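Local coordinates for N2152 (PDB 5U22), which is a family 39 glycoside hydrolase from an anaerobic rumen fungus, probably cleaving glycosidic bonds in rare arabinosyl substrates, at residues G157-F160 / N161-W164; W303-Y306 / K307-G310. All blocks are in the same frame, centred on the assembly; numbering follows the deposited sequence.

Contact 1. Residues G157-F160 / N161-W164; sequences GLSF and NQMW
Ser-159 and Gln-162 grip each other in a capping box at the N-terminus of a helix. The OG of Ser-159 accepts from the Gln-162 N at 3.0 Å, and in return the Ser-159 N donates to Gln-162 OE1 at 3.2 Å, the donor tilted 25° out of the plane of the glutamine carbonyl. Serine suits the N-cap because its short hydroxyl, turned between the backbone N and the carbonyl carbon (chi1 72°), lies within reach of an amide of the first turn; glutamine is just long enough to fold its amide oxygen back to the chain. This polar side faces outward: a water donates to Gly-157 O and, weakly, to Gln-162 OE1. Gly-157 takes backbone angles that would push any CB into the preceding carbonyl oxygen, reason enough for a glycine.

The inner side is apolar and tighter. Leu-158 lays CD1 beside Met-163 CB at 3.9 Å, while the methionine chain, kinked at its second and third torsions, carries its methyl CE to 3.4 Å from Phe-160 CD1. The Phe-160 and Trp-164 side chains extend in the same direction, with Phe-160 CZ 4.0 Å from Trp-164 CE3 and Trp-164 CB over one face of the phenyl ring, toward its rim. Helical bonding opens with Met-163 N to Ser-159 O at 3.0 Å and continues with Trp-164 N to Phe-160 O.

These aromatic residues seat helix 160-174 against the barrel: Phe-160 touches Pro-183 of strand 180-185, and Trp-164, whose NE1 bonds Cys-205 O, meets Ile-180 of that strand and packs edge-to-face with Phe-196 of helix 190-202.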
ATOM      1  N   GLY A 157      12.076  29.704   7.600  1.00 21.61           N
ATOM      2  CA  GLY A 157      11.455  31.013   7.520  1.00 21.67           C
ATOM      3  C   GLY A 157       9.953  31.005   7.692  1.00 32.02           C
ATOM      4  O   GLY A 157       9.338  32.084   7.747  1.00 20.95           O
ATOM      5  N   LEU A 158       9.351  29.821   7.768  1.00 20.49           N
ATOM      6  CA  LEU A 158       7.918  29.644   7.944  1.00 18.72           C
ATOM      7  C   LEU A 158       7.696  28.251   8.511  1.00 15.09           C
ATOM      8  O   LEU A 158       8.568  27.384   8.424  1.00 18.34           O
ATOM      9  CB  LEU A 158       7.145  29.832   6.632  1.00 19.77           C
ATOM     10  CG  LEU A 158       7.315  28.832   5.488  1.00 16.56           C
ATOM     11  CD1 LEU A 158       6.306  29.147   4.395  1.00 23.23           C
ATOM     12  CD2 LEU A 158       8.718  28.840   4.905  1.00 17.81           C
ATOM     13  N   SER A 159       6.535  28.065   9.129  1.00 19.31           N
ATOM     14  CA  SER A 159       6.194  26.777   9.708  1.00 18.99           C
ATOM     15  C   SER A 159       5.725  25.816   8.618  1.00 16.95           C
ATOM     16  O   SER A 159       5.439  26.209   7.482  1.00 16.28           O
ATOM     17  CB  SER A 159       5.098  26.941  10.752  1.00 16.46           C
ATOM     18  OG  SER A 159       3.867  27.229  10.104  1.00 16.64           O
ATOM     19  N   PHE A 160       5.630  24.529   8.976  1.00 19.60           N
ATOM     20  CA  PHE A 160       5.051  23.565   8.044  1.00 16.52           C
ATOM     21  C   PHE A 160       3.618  23.935   7.697  1.00 14.71           C
ATOM     22  O   PHE A 160       3.225  23.911   6.521  1.00 17.43           O
ATOM     23  CB  PHE A 160       5.084  22.142   8.599  1.00 14.35           C
ATOM     24  CG  PHE A 160       4.278  21.177   7.755  1.00 19.08           C
ATOM     25  CD1 PHE A 160       4.737  20.801   6.510  1.00 16.72           C
ATOM     26  CD2 PHE A 160       3.045  20.702   8.181  1.00 19.48           C
ATOM     27  CE1 PHE A 160       3.995  19.950   5.697  1.00 18.98           C
ATOM     28  CE2 PHE A 160       2.294  19.846   7.383  1.00 15.76           C
ATOM     29  CZ  PHE A 160       2.774  19.470   6.136  1.00 18.12           C
ATOM     30  N   ASN A 161       2.815  24.286   8.709  1.00 15.58           N
ATOM     31  CA  ASN A 161       1.433  24.670   8.429  1.00 18.76           C
ATOM     32  C   ASN A 161       1.378  25.843   7.455  1.00 17.21           C
ATOM     33  O   ASN A 161       0.490  25.895   6.595  1.00 18.73           O
ATOM     34  CB  ASN A 161       0.681  25.022   9.721  1.00 14.74           C
ATOM     35  CG  ASN A 161       0.383  23.801  10.597  1.00 19.31           C
ATOM     36  OD1 ASN A 161       0.529  22.653  10.174  1.00 20.77           O
ATOM     37  ND2 ASN A 161      -0.045  24.056  11.829  1.00 21.21           N
ATOM     38  N   GLN A 162       2.308  26.799   7.582  1.00 17.72           N
ATOM     39  CA  GLN A 162       2.327  27.948   6.671  1.00 16.66           C
ATOM     40  C   GLN A 162       2.679  27.504   5.255  1.00 19.15           C
ATOM     41  O   GLN A 162       2.007  27.875   4.287  1.00 14.86           O
ATOM     42  CB  GLN A 162       3.320  29.023   7.161  1.00 15.41           C
ATOM     43  CG  GLN A 162       2.941  29.812   8.456  1.00 17.39           C
ATOM     44  CD  GLN A 162       3.880  31.021   8.796  1.00 24.53           C
ATOM     45  OE1 GLN A 162       4.946  30.884   9.415  1.00 21.33           O
ATOM     46  NE2 GLN A 162       3.440  32.212   8.425  1.00 25.87           N
ATOM     47  N   MET A 163       3.731  26.697   5.111  1.00 16.13           N
ATOM     48  CA  MET A 163       4.091  26.200   3.786  1.00 15.21           C
ATOM     49  C   MET A 163       2.959  25.365   3.192  1.00 18.74           C
ATOM     50  O   MET A 163       2.670  25.459   1.990  1.00 18.41           O
ATOM     51  CB  MET A 163       5.388  25.394   3.865  1.00 15.01           C
ATOM     52  CG  MET A 163       5.864  24.843   2.519  1.00 20.44           C
ATOM     53  SD  MET A 163       5.055  23.273   2.049  1.00 23.70           S
ATOM     54  CE  MET A 163       5.384  22.252   3.453  1.00 20.09           C
ATOM     55  N   TRP A 164       2.304  24.549   4.024  1.00 17.55           N
ATOM     56  CA  TRP A 164       1.174  23.752   3.558  1.00 19.30           C
ATOM     57  C   TRP A 164       0.071  24.641   3.014  1.00 18.26           C
ATOM     58  O   TRP A 164      -0.396  24.460   1.883  1.00 16.57           O
ATOM     59  CB  TRP A 164       0.619  22.876   4.687  1.00 15.66           C
ATOM     60  CG  TRP A 164      -0.664  22.171   4.267  1.00 10.99           C
ATOM     61  CD1 TRP A 164      -1.942  22.621   4.417  1.00 16.84           C
ATOM     62  CD2 TRP A 164      -0.761  20.900   3.601  1.00 16.81           C
ATOM     63  NE1 TRP A 164      -2.833  21.708   3.886  1.00 19.47           N
ATOM     64  CE2 TRP A 164      -2.132  20.643   3.385  1.00 15.74           C
ATOM     65  CE3 TRP A 164       0.182  19.948   3.182  1.00 14.75           C
ATOM     66  CZ2 TRP A 164      -2.590  19.472   2.756  1.00 16.47           C
ATOM     67  CZ3 TRP A 164      -0.276  18.786   2.553  1.00 15.34           C
ATOM     68  CH2 TRP A 164      -1.644  18.562   2.352  1.00 14.33           C
TER
HETATM   69  O   HOH W   1       6.625  33.210   7.666  1.00 21.76           O

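Contact 2. Residues W303-Y306 / K307-G310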
ATOM      1  N   TRP A 303       7.161 -10.746  -4.866  1.00 13.88           N
ATOM      2  CA  TRP A 303       6.463 -10.593  -6.138  1.00 16.40           C
ATOM      3  C   TRP A 303       5.326 -11.597  -6.239  1.00 16.55           C
ATOM      4  O   TRP A 303       4.194 -11.251  -6.588  1.00 17.27           O
ATOM      5  CB  TRP A 303       7.436 -10.771  -7.300  1.00 13.96           C
ATOM      6  CG  TRP A 303       6.848 -10.352  -8.606  1.00 14.51           C
ATOM      7  CD1 TRP A 303       6.974  -9.130  -9.204  1.00 14.55           C
ATOM      8  CD2 TRP A 303       6.041 -11.151  -9.487  1.00 16.61           C
ATOM      9  NE1 TRP A 303       6.294  -9.120 -10.397  1.00 14.98           N
ATOM     10  CE2 TRP A 303       5.714 -10.348 -10.594  1.00 16.82           C
ATOM     11  CE3 TRP A 303       5.567 -12.470  -9.447  1.00 17.59           C
ATOM     12  CZ2 TRP A 303       4.921 -10.815 -11.654  1.00 17.97           C
ATOM     13  CZ3 TRP A 303       4.779 -12.933 -10.503  1.00 18.01           C
ATOM     14  CH2 TRP A 303       4.469 -12.105 -11.592  1.00 19.58           C
ATOM     15  N   TYR A 304       5.606 -12.851  -5.891  1.00 14.86           N
ATOM     16  CA  TYR A 304       4.591 -13.888  -6.014  1.00 18.73           C
ATOM     17  C   TYR A 304       3.447 -13.679  -5.025  1.00 16.57           C
ATOM     18  O   TYR A 304       2.282 -13.936  -5.362  1.00 16.49           O
ATOM     19  CB  TYR A 304       5.234 -15.258  -5.838  1.00 16.12           C
ATOM     20  CG  TYR A 304       6.114 -15.633  -7.010  1.00 16.02           C
ATOM     21  CD1 TYR A 304       7.489 -15.414  -6.974  1.00 18.14           C
ATOM     22  CD2 TYR A 304       5.560 -16.191  -8.161  1.00 18.91           C
ATOM     23  CE1 TYR A 304       8.296 -15.754  -8.064  1.00 17.37           C
ATOM     24  CE2 TYR A 304       6.364 -16.536  -9.249  1.00 17.12           C
ATOM     25  CZ  TYR A 304       7.725 -16.319  -9.185  1.00 15.74           C
ATOM     26  OH  TYR A 304       8.502 -16.660 -10.274  1.00 25.67           O
ATOM     27  N   PHE A 305       3.748 -13.203  -3.807  1.00 16.66           N
ATOM     28  CA  PHE A 305       2.671 -12.914  -2.863  1.00 13.54           C
ATOM     29  C   PHE A 305       1.787 -11.782  -3.376  1.00 17.56           C
ATOM     30  O   PHE A 305       0.553 -11.887  -3.346  1.00 15.86           O
ATOM     31  CB  PHE A 305       3.218 -12.589  -1.460  1.00 11.61           C
ATOM     32  CG  PHE A 305       2.156 -12.619  -0.384  1.00 19.66           C
ATOM     33  CD1 PHE A 305       1.657 -13.830   0.086  1.00 18.54           C
ATOM     34  CD2 PHE A 305       1.638 -11.442   0.140  1.00 16.80           C
ATOM     35  CE1 PHE A 305       0.669 -13.865   1.055  1.00 13.83           C
ATOM     36  CE2 PHE A 305       0.653 -11.468   1.121  1.00 14.44           C
ATOM     37  CZ  PHE A 305       0.161 -12.683   1.570  1.00 14.65           C
ATOM     38  N   TYR A 306       2.395 -10.706  -3.891  1.00 16.12           N
ATOM     39  CA  TYR A 306       1.596  -9.607  -4.415  1.00 14.20           C
ATOM     40  C   TYR A 306       0.879  -9.986  -5.707  1.00 13.90           C
ATOM     41  O   TYR A 306      -0.151  -9.389  -6.029  1.00 16.47           O
ATOM     42  CB  TYR A 306       2.480  -8.364  -4.590  1.00 14.34           C
ATOM     43  CG  TYR A 306       2.625  -7.600  -3.283  1.00 13.51           C
ATOM     44  CD1 TYR A 306       3.474  -8.051  -2.274  1.00 12.87           C
ATOM     45  CD2 TYR A 306       1.884  -6.451  -3.050  1.00 15.14           C
ATOM     46  CE1 TYR A 306       3.587  -7.351  -1.073  1.00 13.86           C
ATOM     47  CE2 TYR A 306       1.993  -5.747  -1.864  1.00 15.81           C
ATOM     48  CZ  TYR A 306       2.838  -6.199  -0.880  1.00 16.45           C
ATOM     49  OH  TYR A 306       2.931  -5.468   0.285  1.00 14.40           O
ATOM     50  N   LYS A 307       1.388 -10.977  -6.445  1.00 14.02           N
ATOM     51  CA  LYS A 307       0.653 -11.471  -7.606  1.00 14.12           C
ATOM     52  C   LYS A 307      -0.640 -12.156  -7.173  1.00 16.07           C
ATOM     53  O   LYS A 307      -1.704 -11.929  -7.769  1.00 15.64           O
ATOM     54  CB  LYS A 307       1.545 -12.419  -8.413  1.00 16.81           C
ATOM     55  CG  LYS A 307       0.823 -13.171  -9.540  1.00 23.07           C
ATOM     56  CD  LYS A 307       0.525 -12.281 -10.726  1.00 26.15           C
ATOM     57  CE  LYS A 307      -0.127 -13.082 -11.873  1.00 20.16           C
ATOM     58  NZ  LYS A 307      -0.999 -12.225 -12.702  1.00 28.63           N
ATOM     59  N   TRP A 308      -0.566 -13.003  -6.139  1.00 17.00           N
ATOM     60  CA  TRP A 308      -1.775 -13.588  -5.563  1.00 16.92           C
ATOM     61  C   TRP A 308      -2.769 -12.501  -5.196  1.00 18.76           C
ATOM     62  O   TRP A 308      -3.967 -12.593  -5.491  1.00 16.56           O
ATOM     63  CB  TRP A 308      -1.427 -14.378  -4.307  1.00 15.29           C
ATOM     64  CG  TRP A 308      -0.761 -15.680  -4.500  1.00 19.38           C
ATOM     65  CD1 TRP A 308      -0.607 -16.372  -5.659  1.00 16.49           C
ATOM     66  CD2 TRP A 308      -0.148 -16.459  -3.475  1.00 15.09           C
ATOM     67  NE1 TRP A 308       0.061 -17.553  -5.416  1.00 18.61           N
ATOM     68  CE2 TRP A 308       0.355 -17.626  -4.079  1.00 16.92           C
ATOM     69  CE3 TRP A 308       0.026 -16.281  -2.096  1.00 16.67           C
ATOM     70  CZ2 TRP A 308       1.016 -18.620  -3.352  1.00 20.68           C
ATOM     71  CZ3 TRP A 308       0.681 -17.265  -1.376  1.00 19.15           C
ATOM     72  CH2 TRP A 308       1.170 -18.420  -2.005  1.00 18.36           C
ATOM     73  N   TYR A 309      -2.264 -11.456  -4.540  1.00 13.88           N
ATOM     74  CA  TYR A 309      -3.105 -10.347  -4.109  1.00 13.38           C
ATOM     75  C   TYR A 309      -3.739  -9.645  -5.299  1.00 17.49           C
ATOM     76  O   TYR A 309      -4.958  -9.424  -5.333  1.00 15.99           O
ATOM     77  CB  TYR A 309      -2.242  -9.379  -3.296  1.00 15.01           C
ATOM     78  CG  TYR A 309      -2.930  -8.153  -2.749  1.00 11.48           C
ATOM     79  CD1 TYR A 309      -4.219  -8.215  -2.214  1.00 14.65           C
ATOM     80  CD2 TYR A 309      -2.257  -6.937  -2.715  1.00 15.30           C
ATOM     81  CE1 TYR A 309      -4.839  -7.081  -1.680  1.00 13.12           C
ATOM     82  CE2 TYR A 309      -2.851  -5.801  -2.170  1.00 16.31           C
ATOM     83  CZ  TYR A 309      -4.135  -5.873  -1.656  1.00 16.01           C
ATOM     84  OH  TYR A 309      -4.697  -4.737  -1.121  1.00 18.13           O
ATOM     85  N   GLY A 310      -2.923  -9.284  -6.287  1.00 16.25           N
ATOM     86  CA  GLY A 310      -3.439  -8.565  -7.439  1.00 18.09           C
ATOM     87  C   GLY A 310      -4.444  -9.364  -8.241  1.00 17.90           C
ATOM     88  O   GLY A 310      -5.298  -8.781  -8.922  1.00 17.05           O
TER
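Trp-308 and Phe-305 meet on helix 301-310, an alpha-helix buried between the TIM barrel and the beta-sandwich. Its i to i+4 bonds include Trp-308 N to Tyr-304 O at 3.1 Å. From there the indole can be followed outward. CB lies 3.3 Å from Phe-305 O; CG, set anti to the carbonyl carbon (chi1 -74°), comes to 3.6 Å from Tyr-304 O, which sits over one face of the indole, toward its rim. CD1 and CD2 still border that oxygen, and further out CE3 reaches Phe-305 CD1 at 3.7 Å, with CZ3 close behind. The two rings meet rim to rim, planes 61° apart, neither covering the other. Broad, flat tryptophan suits this spot, since beyond the helix it also touches Ile-345 and Ile-376 of the sandwich strands and makes a cation-pi contact with Arg-417. With the indole cut back to an alanine, Phe-305 would probably face a gap and Arg-417 is likely to lose its aromatic partner.

On another side of the helix, Tyr-306 and Tyr-309 lie alongside each other; their hydroxyls bond outside the helix, to Tyr-247 and Glu-269. Lys-307 suits a half-exposed place: its NZ forms a salt bridge with Asp-311, while its aliphatic chain runs beside the Trp-303 indole, with Lys-307 CB 3.9 Å from Trp-303 CZ3. Farther along the chain, Lys-307 CD lies 4.0 Å from Trp-303 CH2.

Both contacts are local and held by helix backbone bonds, yet they lie on opposite sides of the chain's centre, their own centres about 40 Å apart. Contact 1, partly buried and about 28 Å from that centre, opens a barrel helix at the periphery, so its chemistry divides between a hydrated polar cap and an apolar underside. Contact 2, about 13 Å from the centre, is buried where the barrel meets the sandwich; aromatic rings prevail there, and their polar ends bond to surrounding parts of the fold. The two share no helix: the first is seated on barrel elements, whereas the second is held from both domains, by helix 258-270 and by strands 341-347 and 368-376.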